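PDB 4HQO: sporozoite surface protein 2 from Plasmodium vivax, which serves as a sporozoite surface receptor for gliding motility, in which a metal-binding von Willebrand factor A domain and a thrombospondin repeat probably mediate adhesion. Local coordinates for residues L51-R55 and D56-L60; L144-A147 and N148-Q152; Q164-H168 and Q169-L173. The protein carries 4 engineered substitutions. All coordinates share one frame; numbering follows the deposited sequence.

Contact 1. Residues L51-R55 and D56-L60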
loop_
_atom_site.group_PDB
_atom_site.type_symbol
_atom_site.label_atom_id
_atom_site.label_comp_id
_atom_site.label_asym_id
_atom_site.label_seq_id
_atom_site.Cartn_x
_atom_site.Cartn_y
_atom_site.Cartn_z
ATOM N N LEU A 51 5.190 -9.799 10.378
ATOM C CA LEU A 51 4.304 -8.779 9.826
ATOM C C LEU A 51 3.010 -8.671 10.608
ATOM O O LEU A 51 2.308 -9.661 10.800
ATOM C CB LEU A 51 3.955 -9.097 8.381
ATOM C CG LEU A 51 5.100 -9.169 7.380
ATOM C CD1 LEU A 51 4.539 -9.594 6.038
ATOM C CD2 LEU A 51 5.772 -7.814 7.302
ATOM N N SER A 52 2.684 -7.460 11.038
ATOM C CA SER A 52 1.418 -7.225 11.713
ATOM C C SER A 52 0.287 -7.042 10.693
ATOM O O SER A 52 -0.103 -5.914 10.396
ATOM C CB SER A 52 1.529 -6.001 12.628
ATOM O OG SER A 52 0.352 -5.839 13.405
ATOM N N LEU A 53 -0.233 -8.148 10.153
ATOM C CA LEU A 53 -1.331 -8.076 9.198
ATOM C C LEU A 53 -2.647 -7.751 9.900
ATOM O O LEU A 53 -2.888 -8.198 11.024
ATOM C CB LEU A 53 -1.455 -9.383 8.402
ATOM C CG LEU A 53 -0.181 -9.906 7.724
ATOM C CD1 LEU A 53 -0.419 -11.281 7.112
ATOM C CD2 LEU A 53 0.327 -8.956 6.667
ATOM N N SER A 54 -3.470 -6.934 9.249
ATOM C CA SER A 54 -4.832 -6.654 9.694
ATOM C C SER A 54 -5.527 -5.878 8.592
ATOM O O SER A 54 -4.874 -5.332 7.709
ATOM C CB SER A 54 -4.874 -5.848 11.006
ATOM O OG SER A 54 -4.556 -4.480 10.791
ATOM N N ARG A 55 -6.853 -5.835 8.649
ATOM C CA ARG A 55 -7.644 -5.132 7.649
ATOM C C ARG A 55 -7.139 -3.704 7.421
ATOM O O ARG A 55 -6.899 -3.305 6.285
ATOM C CB ARG A 55 -9.114 -5.122 8.072
ATOM C CG ARG A 55 -9.943 -4.033 7.422
ATOM C CD ARG A 55 -10.305 -4.411 6.015
ATOM N NE ARG A 55 -11.117 -5.621 6.021
ATOM C CZ ARG A 55 -10.951 -6.643 5.188
ATOM N NH1 ARG A 55 -9.991 -6.610 4.252
ATOM N NH2 ARG A 55 -11.754 -7.700 5.297
ATOM N N ASP A 56 -6.942 -2.956 8.505
ATOM C CA ASP A 56 -6.612 -1.529 8.411
ATOM C C ASP A 56 -5.124 -1.209 8.285
ATOM O O ASP A 56 -4.752 -0.044 8.129
ATOM C CB ASP A 56 -7.169 -0.768 9.621
ATOM C CG ASP A 56 -8.679 -0.848 9.715
ATOM O OD1 ASP A 56 -9.332 -0.993 8.653
ATOM O OD2 ASP A 56 -9.207 -0.765 10.850
ATOM N N THR A 57 -4.263 -2.215 8.385
ATOM C CA THR A 57 -2.831 -1.931 8.342
ATOM C C THR A 57 -2.127 -2.669 7.194
ATOM O O THR A 57 -2.342 -2.339 6.020
ATOM C CB THR A 57 -2.129 -2.133 9.725
ATOM O OG1 THR A 57 -2.145 -3.514 10.106
ATOM C CG2 THR A 57 -2.827 -1.308 10.811
ATOM N N ILE A 58 -1.298 -3.657 7.508
ATOM C CA ILE A 58 -0.596 -4.379 6.439
ATOM C C ILE A 58 -1.502 -5.404 5.752
ATOM O O ILE A 58 -2.117 -6.235 6.412
ATOM C CB ILE A 58 0.694 -5.051 6.956
ATOM C CG1 ILE A 58 1.531 -4.031 7.738
ATOM C CG2 ILE A 58 1.496 -5.630 5.792
ATOM C CD1 ILE A 58 2.845 -4.567 8.274
ATOM N N ASN A 59 -1.597 -5.317 4.425
ATOM C CA ASN A 59 -2.304 -6.316 3.624
ATOM C C ASN A 59 -1.305 -7.018 2.711
ATOM O O ASN A 59 -0.538 -6.374 1.986
ATOM C CB ASN A 59 -3.401 -5.690 2.759
ATOM C CG ASN A 59 -4.521 -5.045 3.570
ATOM O OD1 ASN A 59 -4.472 -4.961 4.808
ATOM N ND2 ASN A 59 -5.540 -4.571 2.862
ATOM N N LEU A 60 -1.317 -8.339 2.744
ATOM C CA LEU A 60 -0.347 -9.122 2.001
ATOM C C LEU A 60 -0.901 -9.544 0.637
ATOM O O LEU A 60 -2.060 -9.932 0.520
ATOM C CB LEU A 60 0.050 -10.354 2.828
ATOM C CG LEU A 60 1.036 -11.351 2.216
ATOM C CD1 LEU A 60 2.399 -10.703 2.038
ATOM C CD2 LEU A 60 1.135 -12.622 3.088
HETATM O O HOH W 1 -0.691 -3.596 12.299
#
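Leu53 and Ile58 face each other just outside a tight turn and make its close-packed side. The CD2 branch of Leu53 lies 3.6 Å from CG2 of Ile58, the two side chains crossing at about a right angle, and the same methyl reaches CB of Leu60 at 4.1 Å. With chi1 at -50°, Ile58 sets CG1 beside the backbone N and swings CG2 to the far side, where it meets the leucine, while CB and CG1 lie against Ser52 O. The backbones bridge at the same point: Ser54 N donates to Ile58 O over 3.2 Å, and CA of Leu53 sends a C-H toward that oxygen. Beyond the pair, Leu60 and Leu51 rest on Leu21 of strand 19-26.

The other side is polar and wetter. A type I beta turn runs from Ser54 to Thr57, closed by Thr57 N to Ser54 O at 3.2 Å. Across the turn Ser54 OG and Thr57 OG1 share a hydrogen bond of 2.7 Å. Water 1 joins Thr57 OG1, at 2.6 Å, to Ser52 OG. Arg55 and Asp56 occupy the exposed corner; Arg55 NH1 bonds to Gly76 O instead of the neighbouring carboxylate.

The chemistry implies a tight turn into strand 58-65, fixed by one backbone bridge and apolar packing on one side, while on the solvent side the paired hydroxyls and the water satisfy one another.

Contact 2. Residues L144-A147 and N148-Q152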
loop_
_atom_site.group_PDB
_atom_site.type_symbol
_atom_site.label_atom_id
_atom_site.label_comp_id
_atom_site.label_asym_id
_atom_site.label_seq_id
_atom_site.Cartn_x
_atom_site.Cartn_y
_atom_site.Cartn_z
ATOM N N LEU A 144 14.559 -5.581 -15.101
ATOM C CA LEU A 144 15.055 -4.288 -14.631
ATOM C C LEU A 144 14.110 -3.160 -15.034
ATOM O O LEU A 144 13.908 -2.196 -14.294
ATOM C CB LEU A 144 16.448 -3.997 -15.209
ATOM C CG LEU A 144 17.638 -4.836 -14.730
ATOM C CD1 LEU A 144 18.901 -4.410 -15.444
ATOM C CD2 LEU A 144 17.822 -4.705 -13.228
ATOM N N GLU A 145 13.539 -3.289 -16.224
ATOM C CA GLU A 145 12.704 -2.250 -16.801
ATOM C C GLU A 145 11.417 -2.081 -16.003
ATOM O O GLU A 145 11.022 -0.962 -15.676
ATOM C CB GLU A 145 12.370 -2.595 -18.252
ATOM C CG GLU A 145 11.533 -1.547 -18.964
ATOM C CD GLU A 145 11.048 -2.028 -20.326
ATOM O OE1 GLU A 145 10.704 -3.225 -20.463
ATOM O OE2 GLU A 145 11.020 -1.216 -21.259
ATOM N N VAL A 146 10.761 -3.191 -15.689
ATOM C CA VAL A 146 9.518 -3.112 -14.933
ATOM C C VAL A 146 9.765 -2.698 -13.478
ATOM O O VAL A 146 8.971 -1.951 -12.902
ATOM C CB VAL A 146 8.692 -4.416 -15.004
ATOM C CG1 VAL A 146 9.470 -5.581 -14.429
ATOM C CG2 VAL A 146 7.375 -4.245 -14.262
ATOM N N ALA A 147 10.863 -3.165 -12.891
ATOM C CA ALA A 147 11.219 -2.758 -11.531
ATOM C C ALA A 147 11.405 -1.247 -11.497
ATOM O O ALA A 147 10.952 -0.572 -10.579
ATOM C CB ALA A 147 12.482 -3.433 -11.089
ATOM N N ASN A 148 12.077 -0.731 -12.519
ATOM C CA ASN A 148 12.320 0.690 -12.630
ATOM C C ASN A 148 11.024 1.483 -12.789
ATOM O O ASN A 148 10.878 2.542 -12.201
ATOM C CB ASN A 148 13.289 0.982 -13.779
ATOM C CG ASN A 148 14.740 0.835 -13.366
ATOM O OD1 ASN A 148 15.065 0.872 -12.180
ATOM N ND2 ASN A 148 15.623 0.668 -14.347
ATOM N N LYS A 149 10.087 0.967 -13.579
ATOM C CA LYS A 149 8.789 1.614 -13.735
ATOM C C LYS A 149 8.032 1.651 -12.407
ATOM O O LYS A 149 7.368 2.628 -12.092
ATOM C CB LYS A 149 7.949 0.900 -14.793
ATOM C CG LYS A 149 8.412 1.146 -16.218
ATOM C CD LYS A 149 7.541 0.403 -17.210
ATOM C CE LYS A 149 7.951 0.708 -18.647
ATOM N NZ LYS A 149 7.155 -0.090 -19.620
ATOM N N LEU A 150 8.131 0.581 -11.633
ATOM C CA LEU A 150 7.483 0.529 -10.331
ATOM C C LEU A 150 8.031 1.618 -9.388
ATOM O O LEU A 150 7.269 2.344 -8.746
ATOM C CB LEU A 150 7.637 -0.863 -9.727
ATOM C CG LEU A 150 6.730 -1.941 -10.339
ATOM C CD1 LEU A 150 7.166 -3.316 -9.910
ATOM C CD2 LEU A 150 5.284 -1.729 -9.938
ATOM N N LYS A 151 9.354 1.737 -9.335
ATOM C CA LYS A 151 10.013 2.729 -8.503
ATOM C C LYS A 151 9.609 4.143 -8.882
ATOM O O LYS A 151 9.453 4.998 -8.009
ATOM C CB LYS A 151 11.530 2.560 -8.587
ATOM C CG LYS A 151 11.999 1.182 -8.077
ATOM C CD LYS A 151 13.520 1.098 -8.066
ATOM C CE LYS A 151 14.012 -0.304 -7.740
ATOM N NZ LYS A 151 15.508 -0.332 -7.639
ATOM N N GLN A 152 9.423 4.377 -10.181
ATOM C CA GLN A 152 9.019 5.687 -10.683
ATOM C C GLN A 152 7.611 6.054 -10.239
ATOM O O GLN A 152 7.228 7.222 -10.271
ATOM C CB GLN A 152 9.102 5.741 -12.214
ATOM C CG GLN A 152 10.484 6.063 -12.757
ATOM C CD GLN A 152 10.559 5.948 -14.274
ATOM O OE1 GLN A 152 9.635 5.447 -14.922
ATOM N NE2 GLN A 152 11.665 6.413 -14.847
HETATM O O HOH W 2 8.672 0.533 -22.037
#
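Leu144 O accepts from Asn148 N at 2.9 Å, the first of four successive backbone bonds that join the two halves of this helical segment. Glu145 O takes Lys149 N, Val146 O takes Leu150 N, and Ala147 O takes Lys151 N at 3.1 Å. The regular i to i+4 spacing makes this continuous alpha helix.

Charge and water come next, on the outer surface. Glu145 and Lys149 stand one turn apart with OE2 and NZ separated by 4.3 Å, too far for a salt bridge. Water 2 spans the interval: it donates to Glu145 OE2 at 3.0 Å and accepts from Lys149 NZ at 2.9 Å. The lysine chain is extended beyond CG, and its CE passes CG of the glutamate at 4.2 Å, which brings the ammonium alongside the acid. The opposite charges probably still attract through this bridge. Lys151 is extended too, but its ammonium bonds to Ile174 O in helix 168-175.

Apolar and carbon-to-carbonyl contacts make up the rest. CG2 of Val146 and CD1 of Leu150 meet loosely at 4.5 Å, and CG of Leu150 lies close to Val146 O. With CG anti to the carbonyl carbon (chi1 -62°), Lys151 lays its CG against Ala147 O at 3.2 Å. Val146 and Leu150 face helix 105-117, touching Leu109 and Gln113 respectively, whereas Leu144 and Ala147 turn to Ile174.

Helix 140-152 is the crossover helix of the beta-alpha-beta unit between parallel strands 126-133 and 156-161, a building block of the von Willebrand factor A fold.

Contact 3. Residues Q164-H168 and Q169-L173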
loop_
_atom_site.group_PDB
_atom_site.type_symbol
_atom_site.label_atom_id
_atom_site.label_comp_id
_atom_site.label_asym_id
_atom_site.label_seq_id
_atom_site.Cartn_x
_atom_site.Cartn_y
_atom_site.Cartn_z
ATOM N N GLN A 164 20.244 -21.763 -4.313
ATOM C CA GLN A 164 21.548 -22.407 -4.190
ATOM C C GLN A 164 22.658 -21.643 -4.910
ATOM O O GLN A 164 23.822 -21.718 -4.509
ATOM C CB GLN A 164 21.481 -23.851 -4.708
ATOM C CG GLN A 164 21.134 -23.972 -6.188
ATOM C CD GLN A 164 20.702 -25.372 -6.579
ATOM O OE1 GLN A 164 20.938 -26.334 -5.848
ATOM N NE2 GLN A 164 20.056 -25.491 -7.734
ATOM N N GLY A 165 22.300 -20.915 -5.966
ATOM C CA GLY A 165 23.276 -20.184 -6.758
ATOM C C GLY A 165 22.833 -18.766 -7.072
ATOM O O GLY A 165 22.279 -18.496 -8.142
ATOM N N ILE A 166 23.093 -17.860 -6.137
ATOM C CA ILE A 166 22.630 -16.482 -6.233
ATOM C C ILE A 166 23.536 -15.598 -7.095
ATOM O O ILE A 166 24.760 -15.609 -6.950
ATOM C CB ILE A 166 22.483 -15.852 -4.829
ATOM C CG1 ILE A 166 21.567 -16.714 -3.961
ATOM C CG2 ILE A 166 21.934 -14.430 -4.929
ATOM C CD1 ILE A 166 21.417 -16.212 -2.533
ATOM N N ASN A 167 22.916 -14.846 -8.003
ATOM C CA ASN A 167 23.605 -13.795 -8.737
ATOM C C ASN A 167 23.449 -12.476 -7.987
ATOM O O ASN A 167 22.471 -11.744 -8.188
ATOM C CB ASN A 167 23.042 -13.681 -10.158
ATOM C CG ASN A 167 23.838 -12.725 -11.035
ATOM O OD1 ASN A 167 24.407 -11.741 -10.560
ATOM N ND2 ASN A 167 23.875 -13.012 -12.329
ATOM N N HIS A 168 24.411 -12.177 -7.116
ATOM C CA HIS A 168 24.335 -10.989 -6.270
ATOM C C HIS A 168 24.462 -9.708 -7.076
ATOM O O HIS A 168 23.912 -8.673 -6.694
ATOM C CB HIS A 168 25.408 -11.022 -5.177
ATOM C CG HIS A 168 25.234 -12.141 -4.199
ATOM N ND1 HIS A 168 24.136 -12.238 -3.373
ATOM C CD2 HIS A 168 26.014 -13.212 -3.919
ATOM C CE1 HIS A 168 24.248 -13.322 -2.623
ATOM N NE2 HIS A 168 25.378 -13.930 -2.935
ATOM N N GLN A 169 25.192 -9.779 -8.187
ATOM C CA GLN A 169 25.357 -8.617 -9.060
ATOM C C GLN A 169 24.001 -8.157 -9.598
ATOM O O GLN A 169 23.666 -6.977 -9.518
ATOM C CB GLN A 169 26.333 -8.926 -10.201
ATOM C CG GLN A 169 26.587 -7.766 -11.174
ATOM C CD GLN A 169 25.520 -7.651 -12.260
ATOM O OE1 GLN A 169 24.980 -8.655 -12.731
ATOM N NE2 GLN A 169 25.203 -6.422 -12.650
ATOM N N PHE A 170 23.214 -9.085 -10.134
ATOM C CA PHE A 170 21.908 -8.714 -10.659
ATOM C C PHE A 170 20.936 -8.300 -9.555
ATOM O O PHE A 170 20.174 -7.348 -9.725
ATOM C CB PHE A 170 21.274 -9.827 -11.503
ATOM C CG PHE A 170 19.929 -9.439 -12.071
ATOM C CD1 PHE A 170 19.849 -8.716 -13.251
ATOM C CD2 PHE A 170 18.753 -9.739 -11.387
ATOM C CE1 PHE A 170 18.619 -8.324 -13.762
ATOM C CE2 PHE A 170 17.521 -9.343 -11.889
ATOM C CZ PHE A 170 17.460 -8.644 -13.086
ATOM N N ASN A 171 20.930 -9.038 -8.446
ATOM C CA ASN A 171 20.057 -8.699 -7.323
ATOM C C ASN A 171 20.310 -7.286 -6.820
ATOM O O ASN A 171 19.366 -6.553 -6.540
ATOM C CB ASN A 171 20.206 -9.697 -6.172
ATOM C CG ASN A 171 19.384 -10.963 -6.380
ATOM O OD1 ASN A 171 18.524 -11.023 -7.254
ATOM N ND2 ASN A 171 19.632 -11.973 -5.551
ATOM N N ARG A 172 21.582 -6.911 -6.716
ATOM C CA ARG A 172 21.953 -5.579 -6.265
ATOM C C ARG A 172 21.537 -4.544 -7.300
ATOM O O ARG A 172 21.107 -3.441 -6.958
ATOM C CB ARG A 172 23.463 -5.482 -6.016
ATOM C CG ARG A 172 23.954 -6.203 -4.764
ATOM C CD ARG A 172 25.454 -6.013 -4.559
ATOM N NE ARG A 172 25.741 -5.001 -3.543
ATOM C CZ ARG A 172 26.163 -3.767 -3.803
ATOM N NH1 ARG A 172 26.365 -3.375 -5.055
ATOM N NH2 ARG A 172 26.390 -2.923 -2.807
ATOM N N LEU A 173 21.666 -4.905 -8.571
ATOM C CA LEU A 173 21.321 -3.991 -9.647
ATOM C C LEU A 173 19.823 -3.697 -9.626
ATOM O O LEU A 173 19.414 -2.548 -9.614
ATOM C CB LEU A 173 21.756 -4.556 -11.002
ATOM C CG LEU A 173 21.586 -3.630 -12.201
ATOM C CD1 LEU A 173 22.373 -2.346 -12.000
ATOM C CD2 LEU A 173 22.035 -4.347 -13.469
HETATM O O HOH W 3 26.171 -10.920 -13.463
#
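Asn167 OD1 receives Phe170 N in a nearly straight bond of 2.9 Å, N-H...O angle 167°, with the donor well above the plane of the amide carbonyl. Asn167 carries CG opposite its own N (chi1 -173°), a torsion that brings OD1 over the first turn of the helix. The backbone carbonyl of the same residue accepts Asn171 N at 3.1 Å, and His168 O accepts Arg172 N at 2.9 Å. Water 3 extends the polar network: it donates to Gln169 OE1 at 2.7 Å and accepts only weakly from Asn167 ND2.

Asn167 is thus the N-cap of helix 168-175: its side chain takes up an amide N-H of the opening turn, which has no preceding helical carbonyl to bond to. The helix follows strand 156-161 in the von Willebrand factor A domain.

Outside the cap, Ile166 CG2 packs 3.4 Å from Asn171 ND2, the side chains crossing at about a right angle, and the same methyl lies over one face of the His168 ring, offset toward its rim. His168 ND1 and Asn171 ND2 both hydrogen-bond to Tyr187 OH. CB of Phe170 sits 3.8 Å from Asn167 OD1, with amide and ring planes 70° apart; the phenylalanine side chain goes on to touch Pro137, Lys140 and Leu144. Farther along, CG of Arg172 lies against His168 O, and its side chain touches Tyr187 and Cys177.

Contacts 2 and 3 join directly, although their centres are about 18 Å apart: Leu144 CD1 meets Leu173 CD2 at 3.7 Å, and Leu144 CD2 meets Phe170 CE1 at 3.7 Å, packing helix 140-152 against helix 168-175. Contact 1 stands apart, its nearest atoms about 14 Å from contact 2 and about 19 Å from contact 3. Contact 3 lies near the bound magnesium, with the Asn167 side chain about 10 Å from the ion and that of Phe170 about 8 Å from the side chain of metal-binding Thr103. The sodium ion is about 12 Å from the side chains of both Leu60 in contact 1 and Leu150 in contact 2.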